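Local coordinates for contact-dependent inhibitor A (Escherichia coli NC101, PDB 5I4Q), which is the toxin domain of a contact-dependent growth inhibition protein, probably delivered into neighbouring bacteria and neutralised by its partner, contact-dependent inhibitor I (CdiI), at residues Y64-Y67 against L72-I75. Numbering follows the deposited sequence.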
ATOM      1  N   TYR A  64     -18.738  -4.122  36.147  1.00 50.98           N
ATOM      2  CA  TYR A  64     -17.813  -3.511  35.201  1.00 51.46           C
ATOM      3  C   TYR A  64     -18.090  -2.039  35.059  1.00 49.64           C
ATOM      4  O   TYR A  64     -19.228  -1.615  35.187  1.00 48.18           O
ATOM      5  CB  TYR A  64     -17.855  -4.207  33.810  1.00 47.61           C
ATOM      6  CG  TYR A  64     -17.081  -5.509  33.770  1.00 47.03           C
ATOM      7  CD1 TYR A  64     -17.687  -6.725  34.068  1.00 49.78           C
ATOM      8  CD2 TYR A  64     -15.745  -5.528  33.441  1.00 47.15           C
ATOM      9  CE1 TYR A  64     -16.968  -7.922  34.037  1.00 50.76           C
ATOM     10  CE2 TYR A  64     -15.025  -6.703  33.397  1.00 49.14           C
ATOM     11  CZ  TYR A  64     -15.642  -7.908  33.675  1.00 50.93           C
ATOM     12  OH  TYR A  64     -14.888  -9.052  33.644  1.00 50.97           O
ATOM     13  N   LEU A  65     -17.018  -1.296  34.759  1.00 48.39           N
ATOM     14  CA  LEU A  65     -17.110   0.131  34.432  1.00 49.62           C
ATOM     15  C   LEU A  65     -16.362   0.424  33.149  1.00 48.16           C
ATOM     16  O   LEU A  65     -15.431  -0.278  32.776  1.00 47.40           O
ATOM     17  CB  LEU A  65     -16.494   0.981  35.550  1.00 51.56           C
ATOM     18  CG  LEU A  65     -17.022   0.709  36.943  1.00 53.95           C
ATOM     19  CD1 LEU A  65     -16.005   1.109  38.001  1.00 58.95           C
ATOM     20  CD2 LEU A  65     -18.335   1.449  37.094  1.00 54.51           C
ATOM     21  N   ARG A  66     -16.756   1.507  32.496  1.00 50.27           N
ATOM     22  CA  ARG A  66     -16.014   2.010  31.375  1.00 48.29           C
ATOM     23  C   ARG A  66     -15.034   3.104  31.796  1.00 48.66           C
ATOM     24  O   ARG A  66     -15.445   4.113  32.332  1.00 47.70           O
ATOM     25  CB  ARG A  66     -16.958   2.570  30.375  1.00 49.86           C
ATOM     26  CG  ARG A  66     -16.361   2.802  29.004  1.00 51.26           C
ATOM     27  CD  ARG A  66     -17.155   3.911  28.337  1.00 58.25           C
ATOM     28  NE  ARG A  66     -16.714   4.160  26.965  1.00 66.20           N
ATOM     29  CZ  ARG A  66     -16.058   5.246  26.541  1.00 68.89           C
ATOM     30  NH1 ARG A  66     -15.726   6.240  27.375  1.00 72.01           N
ATOM     31  NH2 ARG A  66     -15.711   5.326  25.259  1.00 66.25           N
ATOM     32  N   TYR A  67     -13.755   2.891  31.469  1.00 44.46           N
ATOM     33  CA  TYR A  67     -12.681   3.812  31.707  1.00 46.03           C
ATOM     34  C   TYR A  67     -12.153   4.332  30.366  1.00 47.64           C
ATOM     35  O   TYR A  67     -11.948   3.556  29.398  1.00 47.89           O
ATOM     36  CB  TYR A  67     -11.520   3.092  32.380  1.00 46.72           C
ATOM     37  CG  TYR A  67     -11.682   2.739  33.824  1.00 50.01           C
ATOM     38  CD1 TYR A  67     -12.705   1.885  34.255  1.00 55.79           C
ATOM     39  CD2 TYR A  67     -10.762   3.182  34.775  1.00 52.75           C
ATOM     40  CE1 TYR A  67     -12.816   1.519  35.596  1.00 58.29           C
ATOM     41  CE2 TYR A  67     -10.870   2.818  36.108  1.00 56.44           C
ATOM     42  CZ  TYR A  67     -11.905   1.992  36.512  1.00 57.85           C
ATOM     43  OH  TYR A  67     -12.020   1.648  37.826  1.00 62.38           O
ATOM     44  N   LEU A  72      -7.377   5.246  24.938  1.00 42.17           N
ATOM     45  CA  LEU A  72      -8.033   3.959  24.950  1.00 41.79           C
ATOM     46  C   LEU A  72      -9.285   3.996  25.818  1.00 40.40           C
ATOM     47  O   LEU A  72      -9.453   4.890  26.633  1.00 38.98           O
ATOM     48  CB  LEU A  72      -7.087   2.880  25.502  1.00 43.61           C
ATOM     49  CG  LEU A  72      -5.714   2.703  24.891  1.00 43.79           C
ATOM     50  CD1 LEU A  72      -4.756   2.207  25.930  1.00 44.85           C
ATOM     51  CD2 LEU A  72      -5.762   1.706  23.741  1.00 48.84           C
ATOM     52  N   GLU A  73     -10.140   2.997  25.599  1.00 41.17           N
ATOM     53  CA  GLU A  73     -11.379   2.746  26.303  1.00 41.77           C
ATOM     54  C   GLU A  73     -11.253   1.343  26.769  1.00 41.35           C
ATOM     55  O   GLU A  73     -10.872   0.419  26.006  1.00 44.29           O
ATOM     56  CB  GLU A  73     -12.632   2.782  25.425  1.00 46.70           C
ATOM     57  CG  GLU A  73     -12.840   4.078  24.655  1.00 55.37           C
ATOM     58  CD  GLU A  73     -13.897   3.989  23.529  1.00 57.46           C
ATOM     59  OE1 GLU A  73     -14.538   2.926  23.388  1.00 51.56           O
ATOM     60  OE2 GLU A  73     -14.070   5.005  22.776  1.00 65.79           O
HETATM   61  N   MSE A  74     -11.666   1.158  28.005  1.00 40.14           N
HETATM   62  CA  MSE A  74     -11.536  -0.112  28.653  1.00 42.90           C
HETATM   63  C   MSE A  74     -12.772  -0.396  29.483  1.00 42.08           C
HETATM   64  O   MSE A  74     -13.361   0.501  30.113  1.00 40.99           O
HETATM   65  CB  MSE A  74     -10.323   0.032  29.541  1.00 45.50           C
HETATM   66  CG  MSE A  74     -10.273  -1.034  30.579  1.00 51.71           C
HETATM   67 SE   MSE A  74      -8.544  -0.921  31.488  0.90 62.19          SE
HETATM   68  CE  MSE A  74      -8.964   0.214  33.054  1.00 59.47           C
ATOM     69  N   ILE A  75     -13.129  -1.667  29.518  1.00 39.34           N
ATOM     70  CA  ILE A  75     -14.198  -2.171  30.331  1.00 40.51           C
ATOM     71  C   ILE A  75     -13.485  -3.041  31.378  1.00 44.62           C
ATOM     72  O   ILE A  75     -12.833  -4.053  31.047  1.00 46.04           O
ATOM     73  CB  ILE A  75     -15.167  -3.000  29.477  1.00 41.37           C
ATOM     74  CG1 ILE A  75     -15.727  -2.170  28.297  1.00 40.75           C
ATOM     75  CG2 ILE A  75     -16.286  -3.632  30.315  1.00 42.07           C
ATOM     76  CD1 ILE A  75     -16.539  -0.944  28.670  1.00 39.69           C
TER
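Met74 O is gripped twice from the neighbouring strand: Tyr67 N donates a nearly straight hydrogen bond to it at 2.8 Å (172° at the hydrogen), and Arg66 CA sends a weaker CA-H...O contact to the same oxygen. Tyr67 O is treated likewise, taking Met74 N as hydrogen-bond donor and Glu73 CA as its C-H partner. Tyr67 and Met74 thus form an antiparallel hydrogen-bonded pair, followed by Arg66 and Ile75 as a non-hydrogen-bonded pair, in a beta hairpin at the centre of a four-stranded antiparallel sheet.

The two faces of this ladder differ in chemistry. On the Tyr67-Met74 face the side chains run side by side, and the bend at chi3 (94°) of Met74, a selenomethionine, brings its methyl CE over the tyrosine ring, 4.1 Å from the centroid, in a CH-pi contact. Leu48 of helix 40-48 packs against both residues.

The other face is mixed. Ile75 reaches two neighbours with separate branches: CG2 meets Tyr64 CD2 obliquely to the ring at 3.7 Å, while CD1 lies against Arg66 CG at 3.8 Å. The arginine, its CG set trans to the main-chain nitrogen (chi1 -165°), stretches past Ile75 until its guanidinium meets Glu73. NH2 forms a salt bridge there with OE2, but its detail is doubtful, since NH2 sits too close to the carboxylate carbon. Each group has another partner: Arg66 NH1 pairs with Glu68, and Glu73 OE1 is hydrogen-bonded to Tyr81 OH of the CdiI chain. One face therefore joins the helix through apolar contacts, whereas on the other a carboxylate is shared between an arginine of the hairpin and a tyrosine hydroxyl of the inhibitor, with Arg66 packing on that same Tyr81.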